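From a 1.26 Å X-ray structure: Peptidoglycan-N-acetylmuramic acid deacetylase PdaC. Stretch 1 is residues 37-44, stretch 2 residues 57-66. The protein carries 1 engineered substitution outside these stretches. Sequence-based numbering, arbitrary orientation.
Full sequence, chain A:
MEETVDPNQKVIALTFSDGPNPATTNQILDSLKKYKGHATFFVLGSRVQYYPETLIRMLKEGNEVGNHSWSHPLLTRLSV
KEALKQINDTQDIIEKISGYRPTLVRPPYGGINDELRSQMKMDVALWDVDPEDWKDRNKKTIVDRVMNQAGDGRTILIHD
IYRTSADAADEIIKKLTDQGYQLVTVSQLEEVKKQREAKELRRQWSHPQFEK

Stretch 1 37-44: GHATFFVL
Stretch 2, residues 57-66: RMLKEGNEVG

Before the backbone ladder between these stretches begins, a side chain supplies its first rung: Asn-63 OD1 accepts a hydrogen bond from Ala-39 N at 2.9 Å, standing in for a main-chain carbonyl. Asparagine suits the place because its amide has two ends. With chi1 m and chi2 -70°, its ND2 donates to Met-58 O at 3.2 Å, tying the helix's last turn to the residue before the strand.

The last helical residues, 57-60, have phi/psi near -64/-40. Glu-61 (-92/14) leaves the helix, held by a 2.9 Å salt bridge, Arg-57 NE to Glu-61 OE2, and Gly-62 turns the chain at 89/9. A side chain there would jam against the preceding carbonyl and clash with His-38 NE2. The His-38 ring (m, chi2 122°) has Gly-62 O over one face and Glu-61 O at its edge, 3.1 Å from CD2.

The strand through Thr-40 to Val-43 (near -110/125) and that through Glu-64 (-94/147), Val-65 (-120/129) and Gly-66 (-119/167) run parallel, axes 27° apart, pairing Thr-40 with Glu-64, Phe-41 with Val-65 and Phe-42 with Gly-66 (CA-CA 4.5, 4.9 and 4.4 Å). Hydrogen bonds alternate: Glu-64 N to Ala-39 O, 3.0 Å; Phe-41 N to Glu-64 O, 2.9 Å; Gly-66 N to Phe-41 O, 2.8 Å; Val-43 N to Gly-66 O, 3.0 Å.

On the face bearing Phe-41 (m, chi2 83°) and Val-65, Met-58 (p, t, p) reaches in from the helix, its flexible thioether placing SD 3.6 Å from Phe-41 CB. Val-43 (m) packs CG2 3.8 Å from CG1 of Val-65 (t); branched side chains suit extended backbone.

On the face bearing Thr-40, Phe-42 and Glu-64, Thr-40 (m) sets CG2 3.9 Å from CB of Glu-64 (t, t), their apolar parts meeting while OG1 and the carboxylate hydrogen-bond elsewhere in the structure. Phe-42 (m, chi2 -86°) leaves room only for glycine beside it: a CB on Gly-66 would lie 2.4 Å from Phe-42 CE1.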

# COMPACT_ATOMS: atom_id res chain seq x y z
N GLY A 37 12.51 7.13 0.62
CA GLY A 37 11.71 6.01 1.03
C GLY A 37 10.82 5.53 -0.12
O GLY A 37 10.69 6.18 -1.15
N HIS A 38 10.21 4.36 0.09
CA HIS A 38 9.26 3.80 -0.86
C HIS A 38 7.98 3.44 -0.14
O HIS A 38 7.94 3.39 1.10
CB HIS A 38 9.82 2.58 -1.59
CG HIS A 38 10.96 2.92 -2.50
ND1 HIS A 38 12.21 2.34 -2.37
CD2 HIS A 38 11.06 3.80 -3.51
CE1 HIS A 38 13.01 2.84 -3.29
NE2 HIS A 38 12.35 3.75 -3.98
N ALA A 39 6.92 3.20 -0.91
CA ALA A 39 5.63 2.82 -0.36
C ALA A 39 4.93 1.90 -1.35
O ALA A 39 5.45 1.56 -2.42
CB ALA A 39 4.79 4.05 -0.05
N THR A 40 3.72 1.49 -0.98
CA THR A 40 2.91 0.61 -1.79
C THR A 40 1.56 1.28 -2.00
O THR A 40 0.93 1.72 -1.03
CB THR A 40 2.69 -0.74 -1.09
OG1 THR A 40 3.96 -1.26 -0.69
CG2 THR A 40 2.04 -1.73 -2.03
N PHE A 41 1.14 1.40 -3.26
CA PHE A 41 -0.08 2.10 -3.65
C PHE A 41 -1.08 1.07 -4.14
O PHE A 41 -0.81 0.38 -5.13
CB PHE A 41 0.23 3.13 -4.74
CG PHE A 41 1.09 4.26 -4.26
CD1 PHE A 41 2.46 4.13 -4.20
CD2 PHE A 41 0.50 5.45 -3.82
CE1 PHE A 41 3.25 5.19 -3.70
CE2 PHE A 41 1.28 6.48 -3.32
CZ PHE A 41 2.65 6.36 -3.28
N PHE A 42 -2.21 0.97 -3.46
CA PHE A 42 -3.30 0.08 -3.84
C PHE A 42 -4.29 0.92 -4.62
O PHE A 42 -5.01 1.75 -4.05
CB PHE A 42 -3.88 -0.58 -2.59
CG PHE A 42 -2.95 -1.58 -1.99
CD1 PHE A 42 -2.95 -2.88 -2.44
CD2 PHE A 42 -2.02 -1.21 -1.01
CE1 PHE A 42 -2.06 -3.82 -1.93
CE2 PHE A 42 -1.14 -2.15 -0.49
CZ PHE A 42 -1.18 -3.46 -0.94
N VAL A 43 -4.29 0.71 -5.92
CA VAL A 43 -4.91 1.63 -6.88
C VAL A 43 -6.25 1.08 -7.36
O VAL A 43 -6.46 -0.13 -7.49
CB VAL A 43 -3.98 1.93 -8.08
CG1 VAL A 43 -2.69 2.59 -7.61
CG2 VAL A 43 -3.69 0.68 -8.88
N LEU A 44 -7.15 2.02 -7.65
CA LEU A 44 -8.43 1.72 -8.28
C LEU A 44 -8.25 1.70 -9.79
O LEU A 44 -7.70 2.63 -10.36
CB LEU A 44 -9.46 2.79 -7.91
CG LEU A 44 -10.02 2.63 -6.51
CD1 LEU A 44 -10.81 3.85 -6.12
CD2 LEU A 44 -10.91 1.41 -6.39
N ARG A 57 4.62 7.02 -12.97
CA ARG A 57 5.52 7.69 -12.05
C ARG A 57 5.77 6.86 -10.79
O ARG A 57 6.91 6.73 -10.33
CB ARG A 57 4.99 9.08 -11.68
CG ARG A 57 5.97 9.82 -10.79
CD ARG A 57 5.59 11.26 -10.42
NE ARG A 57 6.56 11.62 -9.41
CZ ARG A 57 6.40 12.48 -8.41
NH1 ARG A 57 5.29 13.19 -8.30
NH2 ARG A 57 7.37 12.61 -7.52
N MET A 58 4.72 6.31 -10.19
CA MET A 58 4.94 5.58 -8.95
C MET A 58 5.84 4.37 -9.18
O MET A 58 6.70 4.08 -8.34
CB MET A 58 3.62 5.22 -8.26
CG MET A 58 2.70 4.36 -9.01
SD MET A 58 1.11 4.11 -8.12
CE MET A 58 0.44 5.73 -7.84
N LEU A 59 5.68 3.69 -10.33
CA LEU A 59 6.54 2.55 -10.66
C LEU A 59 7.97 3.01 -10.96
O LEU A 59 8.93 2.38 -10.52
CB LEU A 59 5.98 1.80 -11.86
CG LEU A 59 4.71 1.01 -11.64
CD1 LEU A 59 4.16 0.55 -13.01
CD2 LEU A 59 4.97 -0.18 -10.76
N LYS A 60 8.11 4.10 -11.71
CA LYS A 60 9.44 4.58 -12.06
C LYS A 60 10.24 4.94 -10.82
O LYS A 60 11.46 4.76 -10.80
CB LYS A 60 9.32 5.78 -13.00
CG LYS A 60 10.65 6.25 -13.54
CD LYS A 60 10.45 7.29 -14.63
CE LYS A 60 11.78 7.65 -15.26
NZ LYS A 60 11.60 8.55 -16.44
N GLU A 61 9.57 5.39 -9.78
CA GLU A 61 10.23 5.84 -8.56
C GLU A 61 10.38 4.72 -7.53
O GLU A 61 10.75 5.01 -6.38
CB GLU A 61 9.53 7.09 -8.01
CG GLU A 61 9.67 8.25 -9.01
CD GLU A 61 9.13 9.60 -8.57
OE1 GLU A 61 8.60 9.73 -7.45
OE2 GLU A 61 9.25 10.57 -9.37
N GLY A 62 10.18 3.47 -7.92
CA GLY A 62 10.52 2.35 -7.08
C GLY A 62 9.44 1.89 -6.13
O GLY A 62 9.71 1.06 -5.27
N ASN A 63 8.23 2.41 -6.25
CA ASN A 63 7.14 2.01 -5.37
C ASN A 63 6.43 0.78 -5.93
O ASN A 63 6.48 0.49 -7.13
CB ASN A 63 6.21 3.19 -5.20
CG ASN A 63 6.94 4.38 -4.66
OD1 ASN A 63 7.36 4.38 -3.49
ND2 ASN A 63 7.12 5.41 -5.49
N GLU A 64 5.77 0.06 -5.04
CA GLU A 64 5.03 -1.13 -5.40
C GLU A 64 3.57 -0.74 -5.64
O GLU A 64 3.05 0.18 -5.00
CB GLU A 64 5.13 -2.19 -4.29
CG GLU A 64 4.46 -3.50 -4.64
CD GLU A 64 4.81 -4.63 -3.71
OE1 GLU A 64 5.21 -4.41 -2.56
OE2 GLU A 64 4.67 -5.81 -4.14
N VAL A 65 2.93 -1.43 -6.58
CA VAL A 65 1.54 -1.18 -6.93
C VAL A 65 0.73 -2.45 -6.68
O VAL A 65 1.09 -3.53 -7.17
CB VAL A 65 1.39 -0.72 -8.38
CG1 VAL A 65 -0.08 -0.61 -8.78
CG2 VAL A 65 2.10 0.60 -8.56
N GLY A 66 -0.37 -2.29 -5.95
CA GLY A 66 -1.31 -3.36 -5.70
C GLY A 66 -2.68 -3.03 -6.26
O GLY A 66 -2.96 -1.90 -6.63